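Local structure of hypothetical protein S4005 (Shigella flexneri 2a, 1Z67) at residues Gln23-Leu26 with Ser27-Glu30. The protein is of unknown function but folds into an all-helical YidB-like domain carrying a homeodomain-like motif, which hints at, without proving, a role in binding nucleic acid. Residues are numbered along the deposited sequence; the frame is centred on the assembly and turned at random.
Sequences QAIL and SWVE
Q23 and S27 face each other one helical turn apart on the outer side of helix 21-31. The glutamine chain leaves with CG anti to the backbone N (chi1 -175°) and then bends at chi2, which swings its amide forward along the helix until NE2 lies 2.9 Å from S27 OG. A serine suits this place because its side chain is short: with OG held beside its own backbone N (chi1 -71°), the hydroxyl stays close to the glutamine amide and lies 3.2 Å from Q23 O, near enough for at most a weak hydrogen bond. Q23 O accepts the N-H of S27, at 3.0 Å and nearly straight (167°), in the i to i+4 pattern that W28, V29 and E30 continue with A24, I25 and L26.

On the inward side the beta-branched I25 and V29 meet. Their side chains run at a slant to one another, methyl against methyl, with CG2 of I25 4.2 Å from CG2 of V29; two such chains one turn apart make a compact apolar ridge. W28 turns its indole to the flank of this ridge: I25 O lies at the ring edge, in its plane, 3.7 Å from CE3, whereas I25 CG2 approaches CE3 more loosely. Across the ring system from CE3, NE1 donates a hydrogen bond to A77 O, which helps hold the indole's rotation, and the W28 side chain touches L81 and the sodium ligand D80 of helix 75-85.

I25 reaches L95, Q99 and I103 of helix 89-106, while V29 meets I35 and L38 of helix 35-44. This is the pattern of an amphipathic alpha-helix, whose apolar face ties helix 21-31 into the all-helical core of the YidB fold.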
ATOM      1  N   GLN A  23      -5.210   0.215  -8.553  1.00 20.33           N
ATOM      2  CA  GLN A  23      -5.059   1.580  -9.103  1.00 21.34           C
ATOM      3  C   GLN A  23      -5.218   2.615  -7.992  1.00 20.48           C
ATOM      4  O   GLN A  23      -4.500   3.613  -7.940  1.00 21.93           O
ATOM      5  CB  GLN A  23      -6.038   1.884 -10.246  1.00 23.63           C
ATOM      6  CG  GLN A  23      -5.824   3.252 -10.924  1.00 28.00           C
ATOM      7  CD  GLN A  23      -4.406   3.475 -11.456  1.00 34.12           C
ATOM      8  OE1 GLN A  23      -3.945   2.781 -12.392  1.00 36.70           O
ATOM      9  NE2 GLN A  23      -3.713   4.473 -10.884  1.00 34.63           N
ATOM     10  N   ALA A  24      -6.163   2.377  -7.100  1.00 18.90           N
ATOM     11  CA  ALA A  24      -6.420   3.307  -6.013  1.00 17.14           C
ATOM     12  C   ALA A  24      -5.214   3.395  -5.091  1.00 16.83           C
ATOM     13  O   ALA A  24      -4.802   4.493  -4.688  1.00 16.95           O
ATOM     14  CB  ALA A  24      -7.654   2.889  -5.244  1.00 17.24           C
ATOM     15  N   ILE A  25      -4.644   2.242  -4.751  1.00 16.99           N
ATOM     16  CA  ILE A  25      -3.515   2.240  -3.838  1.00 15.95           C
ATOM     17  C   ILE A  25      -2.358   2.962  -4.530  1.00 16.90           C
ATOM     18  O   ILE A  25      -1.708   3.798  -3.903  1.00 17.73           O
ATOM     19  CB  ILE A  25      -3.098   0.823  -3.434  1.00 16.69           C
ATOM     20  CG1 ILE A  25      -4.170   0.205  -2.545  1.00 16.48           C
ATOM     21  CG2 ILE A  25      -1.698   0.839  -2.747  1.00 18.51           C
ATOM     22  CD1 ILE A  25      -4.014  -1.275  -2.371  1.00 17.76           C
ATOM     23  N   LEU A  26      -2.131   2.672  -5.816  1.00 18.00           N
ATOM     24  CA  LEU A  26      -0.989   3.264  -6.536  1.00 20.83           C
ATOM     25  C   LEU A  26      -1.078   4.782  -6.556  1.00 20.73           C
ATOM     26  O   LEU A  26      -0.078   5.472  -6.242  1.00 21.00           O
ATOM     27  CB  LEU A  26      -0.948   2.745  -7.967  1.00 23.03           C
ATOM     28  CG  LEU A  26      -0.240   1.400  -8.071  1.00 28.26           C
ATOM     29  CD1 LEU A  26      -0.360   0.455  -6.875  1.00 30.77           C
ATOM     30  CD2 LEU A  26      -0.680   0.708  -9.349  1.00 32.33           C
ATOM     31  N   SER A  27      -2.261   5.287  -6.917  1.00 20.19           N
ATOM     32  CA  SER A  27      -2.525   6.723  -7.015  1.00 20.77           C
ATOM     33  C   SER A  27      -2.337   7.340  -5.638  1.00 19.38           C
ATOM     34  O   SER A  27      -1.686   8.374  -5.514  1.00 19.58           O
ATOM     35  CB  SER A  27      -3.931   6.975  -7.537  1.00 21.95           C
ATOM     36  OG  SER A  27      -3.985   6.630  -8.909  1.00 27.56           O
ATOM     37  N   TRP A  28      -2.877   6.677  -4.609  1.00 17.58           N
ATOM     38  CA  TRP A  28      -2.776   7.173  -3.237  1.00 16.14           C
ATOM     39  C   TRP A  28      -1.308   7.268  -2.793  1.00 15.57           C
ATOM     40  O   TRP A  28      -0.908   8.260  -2.187  1.00 16.75           O
ATOM     41  CB  TRP A  28      -3.566   6.265  -2.310  1.00 15.88           C
ATOM     42  CG  TRP A  28      -3.313   6.463  -0.849  1.00 14.56           C
ATOM     43  CD1 TRP A  28      -3.886   7.425  -0.018  1.00 15.68           C
ATOM     44  CD2 TRP A  28      -2.471   5.667  -0.017  1.00 14.01           C
ATOM     45  NE1 TRP A  28      -3.446   7.254   1.261  1.00 15.70           N
ATOM     46  CE2 TRP A  28      -2.601   6.180   1.307  1.00 15.10           C
ATOM     47  CE3 TRP A  28      -1.657   4.536  -0.233  1.00 16.09           C
ATOM     48  CZ2 TRP A  28      -1.900   5.640   2.389  1.00 15.51           C
ATOM     49  CZ3 TRP A  28      -0.982   3.986   0.864  1.00 16.91           C
ATOM     50  CH2 TRP A  28      -1.097   4.550   2.140  1.00 16.58           C
ATOM     51  N   VAL A  29      -0.486   6.266  -3.126  1.00 15.26           N
ATOM     52  CA  VAL A  29       0.918   6.310  -2.723  1.00 14.96           C
ATOM     53  C   VAL A  29       1.576   7.581  -3.256  1.00 15.31           C
ATOM     54  O   VAL A  29       2.280   8.274  -2.536  1.00 15.60           O
ATOM     55  CB  VAL A  29       1.702   5.065  -3.193  1.00 14.21           C
ATOM     56  CG1 VAL A  29       3.237   5.272  -3.019  1.00 16.42           C
ATOM     57  CG2 VAL A  29       1.237   3.814  -2.449  1.00 14.55           C
ATOM     58  N   GLU A  30       1.338   7.874  -4.524  1.00 16.00           N
ATOM     59  CA  GLU A  30       1.945   9.050  -5.135  1.00 17.11           C
ATOM     60  C   GLU A  30       1.393  10.348  -4.517  1.00 17.49           C
ATOM     61  O   GLU A  30       2.159  11.288  -4.250  1.00 17.52           O
ATOM     62  CB  GLU A  30       1.727   9.002  -6.652  0.60 17.70           C
ATOM     63  CG  GLU A  30       2.299   7.707  -7.304  0.60 18.38           C
ATOM     64  CD  GLU A  30       3.832   7.713  -7.501  0.60 21.13           C
ATOM     65  OE1 GLU A  30       4.298   7.784  -8.672  0.60 20.28           O
ATOM     66  OE2 GLU A  30       4.574   7.647  -6.483  0.60 23.25           O
TER